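Enoyl-CoA hydratase (Mycobacterium tuberculosis, PDB 5KJP) probably catalyses the reversible addition of water to trans-2-enoyl-CoA, giving 3-hydroxyacyl-CoA, a step of fatty acid breakdown. Local coordinates at residues A[60-65]-A[202-207]; A[78-81]-A[86-89]. All coordinates share one frame; numbering follows the deposited sequence.

Interaction 1: residues A[60-65]-A[202-207]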
loop_
_atom_site.group_PDB
_atom_site.type_symbol
_atom_site.label_atom_id
_atom_site.label_comp_id
_atom_site.label_asym_id
_atom_site.label_seq_id
_atom_site.Cartn_x
_atom_site.Cartn_y
_atom_site.Cartn_z
ATOM N N LEU A 60 -12.728 -25.629 15.048
ATOM C CA LEU A 60 -12.593 -24.962 13.758
ATOM C C LEU A 60 -11.416 -23.995 13.789
ATOM O O LEU A 60 -11.178 -23.327 14.797
ATOM C CB LEU A 60 -13.874 -24.213 13.388
ATOM C CG LEU A 60 -15.113 -25.061 13.076
ATOM C CD1 LEU A 60 -16.333 -24.167 12.822
ATOM C CD2 LEU A 60 -14.851 -25.973 11.881
ATOM N N SER A 61 -10.689 -23.922 12.680
ATOM C CA SER A 61 -9.513 -23.060 12.597
ATOM C C SER A 61 -9.654 -21.980 11.526
ATOM O O SER A 61 -9.223 -20.845 11.721
ATOM C CB SER A 61 -8.262 -23.896 12.325
ATOM O OG SER A 61 -7.972 -24.751 13.426
ATOM N N VAL A 62 -10.253 -22.342 10.396
ATOM C CA VAL A 62 -10.335 -21.465 9.230
ATOM C C VAL A 62 -11.698 -21.634 8.565
ATOM O O VAL A 62 -12.273 -22.724 8.593
ATOM C CB VAL A 62 -9.205 -21.778 8.198
ATOM C CG1 VAL A 62 -9.375 -20.961 6.913
ATOM C CG2 VAL A 62 -7.824 -21.524 8.801
ATOM N N ALA A 63 -12.223 -20.562 7.977
ATOM C CA ALA A 63 -13.429 -20.670 7.166
ATOM C C ALA A 63 -13.169 -20.276 5.713
ATOM O O ALA A 63 -12.269 -19.484 5.418
ATOM C CB ALA A 63 -14.536 -19.817 7.739
ATOM N N ILE A 64 -13.962 -20.849 4.815
ATOM C CA ILE A 64 -13.974 -20.450 3.417
ATOM C C ILE A 64 -15.377 -20.010 3.042
ATOM O O ILE A 64 -16.355 -20.718 3.317
ATOM C CB ILE A 64 -13.534 -21.592 2.481
ATOM C CG1 ILE A 64 -12.125 -22.079 2.843
ATOM C CG2 ILE A 64 -13.617 -21.150 1.019
ATOM C CD1 ILE A 64 -11.730 -23.357 2.114
ATOM N N LEU A 65 -15.478 -18.833 2.437
ATOM C CA LEU A 65 -16.758 -18.333 1.950
ATOM C C LEU A 65 -16.809 -18.413 0.431
ATOM O O LEU A 65 -15.901 -17.942 -0.256
ATOM C CB LEU A 65 -16.992 -16.894 2.407
ATOM C CG LEU A 65 -18.200 -16.188 1.773
ATOM C CD1 LEU A 65 -19.515 -16.870 2.189
ATOM C CD2 LEU A 65 -18.209 -14.712 2.141
ATOM N N GLU A 202 -5.921 -25.482 4.431
ATOM C CA GLU A 202 -5.225 -26.598 5.070
ATOM C C GLU A 202 -3.799 -26.208 5.466
ATOM O O GLU A 202 -3.293 -26.665 6.491
ATOM C CB GLU A 202 -5.216 -27.831 4.160
ATOM C CG GLU A 202 -6.554 -28.573 4.152
ATOM C CD GLU A 202 -6.614 -29.709 3.148
ATOM O OE1 GLU A 202 -5.685 -29.839 2.325
ATOM O OE2 GLU A 202 -7.598 -30.481 3.191
ATOM N N LYS A 203 -3.157 -25.358 4.669
ATOM C CA LYS A 203 -1.829 -24.875 5.032
ATOM C C LYS A 203 -1.897 -24.064 6.328
ATOM O O LYS A 203 -1.035 -24.187 7.201
ATOM C CB LYS A 203 -1.222 -24.044 3.897
ATOM C CG LYS A 203 -0.829 -24.883 2.681
ATOM C CD LYS A 203 -0.593 -24.035 1.437
ATOM C CE LYS A 203 0.726 -23.280 1.511
ATOM N NZ LYS A 203 1.897 -24.168 1.764
ATOM N N ILE A 204 -2.946 -23.262 6.468
ATOM C CA ILE A 204 -3.109 -22.439 7.658
ATOM C C ILE A 204 -3.558 -23.251 8.884
ATOM O O ILE A 204 -3.079 -23.016 10.001
ATOM C CB ILE A 204 -4.102 -21.297 7.382
ATOM C CG1 ILE A 204 -3.537 -20.382 6.289
ATOM C CG2 ILE A 204 -4.354 -20.501 8.643
ATOM C CD1 ILE A 204 -4.555 -19.386 5.731
ATOM N N THR A 205 -4.449 -24.223 8.690
ATOM C CA THR A 205 -4.900 -25.042 9.817
ATOM C C THR A 205 -3.781 -25.936 10.354
ATOM O O THR A 205 -3.854 -26.419 11.483
ATOM C CB THR A 205 -6.118 -25.929 9.451
ATOM O OG1 THR A 205 -5.754 -26.852 8.417
ATOM C CG2 THR A 205 -7.280 -25.078 8.974
ATOM N N ALA A 206 -2.742 -26.153 9.549
ATOM C CA ALA A 206 -1.620 -26.978 9.979
ATOM C C ALA A 206 -0.704 -26.210 10.925
ATOM O O ALA A 206 0.151 -26.798 11.585
ATOM C CB ALA A 206 -0.829 -27.484 8.775
ATOM N N ASN A 207 -0.880 -24.892 10.979
ATOM C CA ASN A 207 -0.027 -24.058 11.814
ATOM C C ASN A 207 -0.672 -23.820 13.177
ATOM O O ASN A 207 -1.840 -24.142 13.373
ATOM C CB ASN A 207 0.278 -22.746 11.087
ATOM C CG ASN A 207 1.148 -22.971 9.858
ATOM O OD1 ASN A 207 1.879 -23.957 9.786
ATOM N ND2 ASN A 207 1.059 -22.072 8.879
HETATM O O HOH W 1 -4.814 -25.126 13.547
#
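V62 and T205 meet where the crotonase fold lays the last turn of helix 193-205 over the beginning of strand 62-67, a central strand of the main sheet. Both are beta-branched, which suits the valine to an extended strand and gives each residue a methyl to offer. V62 CG1 stands anti to the backbone N (chi1 174°), leaving CG2, beside that nitrogen, to make the contact. This one methyl touches two neighbours of the helix: it lies 3.6 Å from I204 CG2 and equally 3.6 Å from T205 CG2. The valine side chain crosses each of the two roughly at a right angle, so the packing is methyl against methyl rather than alongside. T205 divides its branches by polarity. Its chi1 of 62° sets OG1 between the backbone N and the carbonyl carbon, where it makes a weak hydrogen bond back to A201 O, while CG2 is left to face the strand. Two residues on along the strand, I64 points to the same side and packs on L194, A197 and I198. I204 also packs on T169 of the second subunit, so the turn lies between sheet and trimer interface. At the edge, the small S61 lets the backbones approach to 5.7 Å between S61 CA and T205 CA, with its CB 3.7 Å from T205 CG2. S61 OG is hydrogen-bonded to R24 NE and also meets a water at 3.2 Å; that water lies 2.6 Å from T205 O and 3.1 Å from N207 O, bridging strand start and helix exit.

Interaction 2: residues A[78-81]-A[86-89]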
loop_
_atom_site.group_PDB
_atom_site.type_symbol
_atom_site.label_atom_id
_atom_site.label_comp_id
_atom_site.label_asym_id
_atom_site.label_seq_id
_atom_site.Cartn_x
_atom_site.Cartn_y
_atom_site.Cartn_z
ATOM N N LEU A 78 -31.238 -6.040 -4.114
ATOM C CA LEU A 78 -31.934 -4.764 -4.197
ATOM C C LEU A 78 -33.444 -4.886 -3.997
ATOM O O LEU A 78 -34.072 -3.978 -3.459
ATOM C CB LEU A 78 -31.638 -4.103 -5.538
ATOM C CG LEU A 78 -30.135 -3.880 -5.724
ATOM C CD1 LEU A 78 -29.858 -3.283 -7.069
ATOM C CD2 LEU A 78 -29.585 -2.990 -4.615
ATOM N N LYS A 79 -34.029 -5.996 -4.434
ATOM C CA LYS A 79 -35.469 -6.187 -4.248
ATOM C C LYS A 79 -35.790 -6.381 -2.774
ATOM O O LYS A 79 -36.696 -5.742 -2.236
ATOM C CB LYS A 79 -35.983 -7.381 -5.056
ATOM C CG LYS A 79 -35.740 -7.287 -6.548
ATOM C CD LYS A 79 -36.330 -8.498 -7.251
ATOM C CE LYS A 79 -35.630 -8.767 -8.567
ATOM N NZ LYS A 79 -34.175 -9.023 -8.367
ATOM N N ALA A 80 -35.037 -7.271 -2.132
ATOM C CA ALA A 80 -35.188 -7.537 -0.708
ATOM C C ALA A 80 -35.018 -6.244 0.076
ATOM O O ALA A 80 -35.809 -5.931 0.972
ATOM C CB ALA A 80 -34.173 -8.586 -0.246
ATOM N N PHE A 81 -33.990 -5.484 -0.292
ATOM C CA PHE A 81 -33.728 -4.185 0.313
ATOM C C PHE A 81 -34.883 -3.202 0.112
ATOM O O PHE A 81 -35.360 -2.601 1.076
ATOM C CB PHE A 81 -32.450 -3.581 -0.255
ATOM C CG PHE A 81 -32.035 -2.313 0.429
ATOM C CD1 PHE A 81 -31.652 -2.326 1.762
ATOM C CD2 PHE A 81 -32.050 -1.105 -0.250
ATOM C CE1 PHE A 81 -31.278 -1.159 2.401
ATOM C CE2 PHE A 81 -31.678 0.066 0.385
ATOM C CZ PHE A 81 -31.291 0.039 1.711
ATOM N N ASN A 86 -34.410 -6.864 6.554
ATOM C CA ASN A 86 -33.304 -6.402 7.384
ATOM C C ASN A 86 -32.003 -7.011 6.892
ATOM O O ASN A 86 -31.511 -7.993 7.451
ATOM C CB ASN A 86 -33.531 -6.749 8.857
ATOM C CG ASN A 86 -32.534 -6.061 9.777
ATOM O OD1 ASN A 86 -31.950 -5.036 9.423
ATOM N ND2 ASN A 86 -32.335 -6.623 10.963
ATOM N N VAL A 87 -31.455 -6.425 5.834
ATOM C CA VAL A 87 -30.274 -6.967 5.178
ATOM C C VAL A 87 -28.991 -6.463 5.823
ATOM O O VAL A 87 -28.106 -7.252 6.161
ATOM C CB VAL A 87 -30.251 -6.615 3.681
ATOM C CG1 VAL A 87 -29.107 -7.348 2.993
ATOM C CG2 VAL A 87 -31.576 -6.974 3.036
ATOM N N VAL A 88 -28.880 -5.150 5.982
ATOM C CA VAL A 88 -27.708 -4.573 6.630
ATOM C C VAL A 88 -27.962 -4.506 8.128
ATOM O O VAL A 88 -28.649 -3.608 8.613
ATOM C CB VAL A 88 -27.368 -3.174 6.089
ATOM C CG1 VAL A 88 -26.101 -2.646 6.754
ATOM C CG2 VAL A 88 -27.192 -3.220 4.574
ATOM N N VAL A 89 -27.410 -5.469 8.853
ATOM C CA VAL A 89 -27.724 -5.635 10.267
ATOM C C VAL A 89 -26.812 -4.801 11.165
ATOM O O VAL A 89 -25.588 -4.847 11.040
ATOM C CB VAL A 89 -27.623 -7.116 10.673
ATOM C CG1 VAL A 89 -27.821 -7.279 12.175
ATOM C CG2 VAL A 89 -28.636 -7.940 9.887
#
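This is a loose apolar contact between a short helix, 78-82, and the chain that returns beside it after a brief turn, in the outer part of the fold; the contact's centre lies about 21 Å from the centre of the chain. No hydrogen bond joins residues 78-81 to 86-89; the meeting rests on V87, whose side chain is directed at the helix. Its CG2 lies anti to its carbonyl carbon and reaches the helix at A80 and F81, 4.5 Å from A80 CB and 4.4 Å from the backbone F81 N. These are relaxed distances, with no interlocking. Alanine fits because a single methyl lets the valine come up to the helix backbone, and A80 is further enclosed by N40 and E85. F81 makes its contact through that backbone N; its CG stands anti to the same nitrogen (chi1 -174°), a torsion that carries the ring off beside V87 without pressing on it, F81 CD1 keeping 4.8 Å from V87 CG2. The phenyl remains largely exposed. Polar bonds outside the pair hold the two sides: A80 N donates to D77 OD1 at the start of the helix, and V87 O accepts from S44 OG of helix 41-56. V87 also packs on M76. Helix 78-82 starts just after M76 and D77, the end of the glycine-containing stretch that in crotonase relatives commonly supplies an oxyanion-hole NH, and the arrangement is consistent with the variable helix-and-loop region that in those relatives borders the acyl-CoA pocket.

How the interactions relate
The two contacts lie on opposite sides of the chain's centre, 30 Å apart between centres and about 13 Å at their nearest atoms, and they do not touch. Along the chain interaction 2 is nested within the loop closed by interaction 1: strand 62-67 is followed by helix 78-82, whose partner comes back within a few residues, whereas helix 193-205 arrives only after all six strands of the main sheet. Interaction 1 is therefore a long-range closure of the crotonase core, beside the second subunit, and interaction 2 a local one in a peripheral segment. Strand 62-67 leads from the first towards the second, linking the oligomer side of the fold to the region probably bordering the substrate pocket.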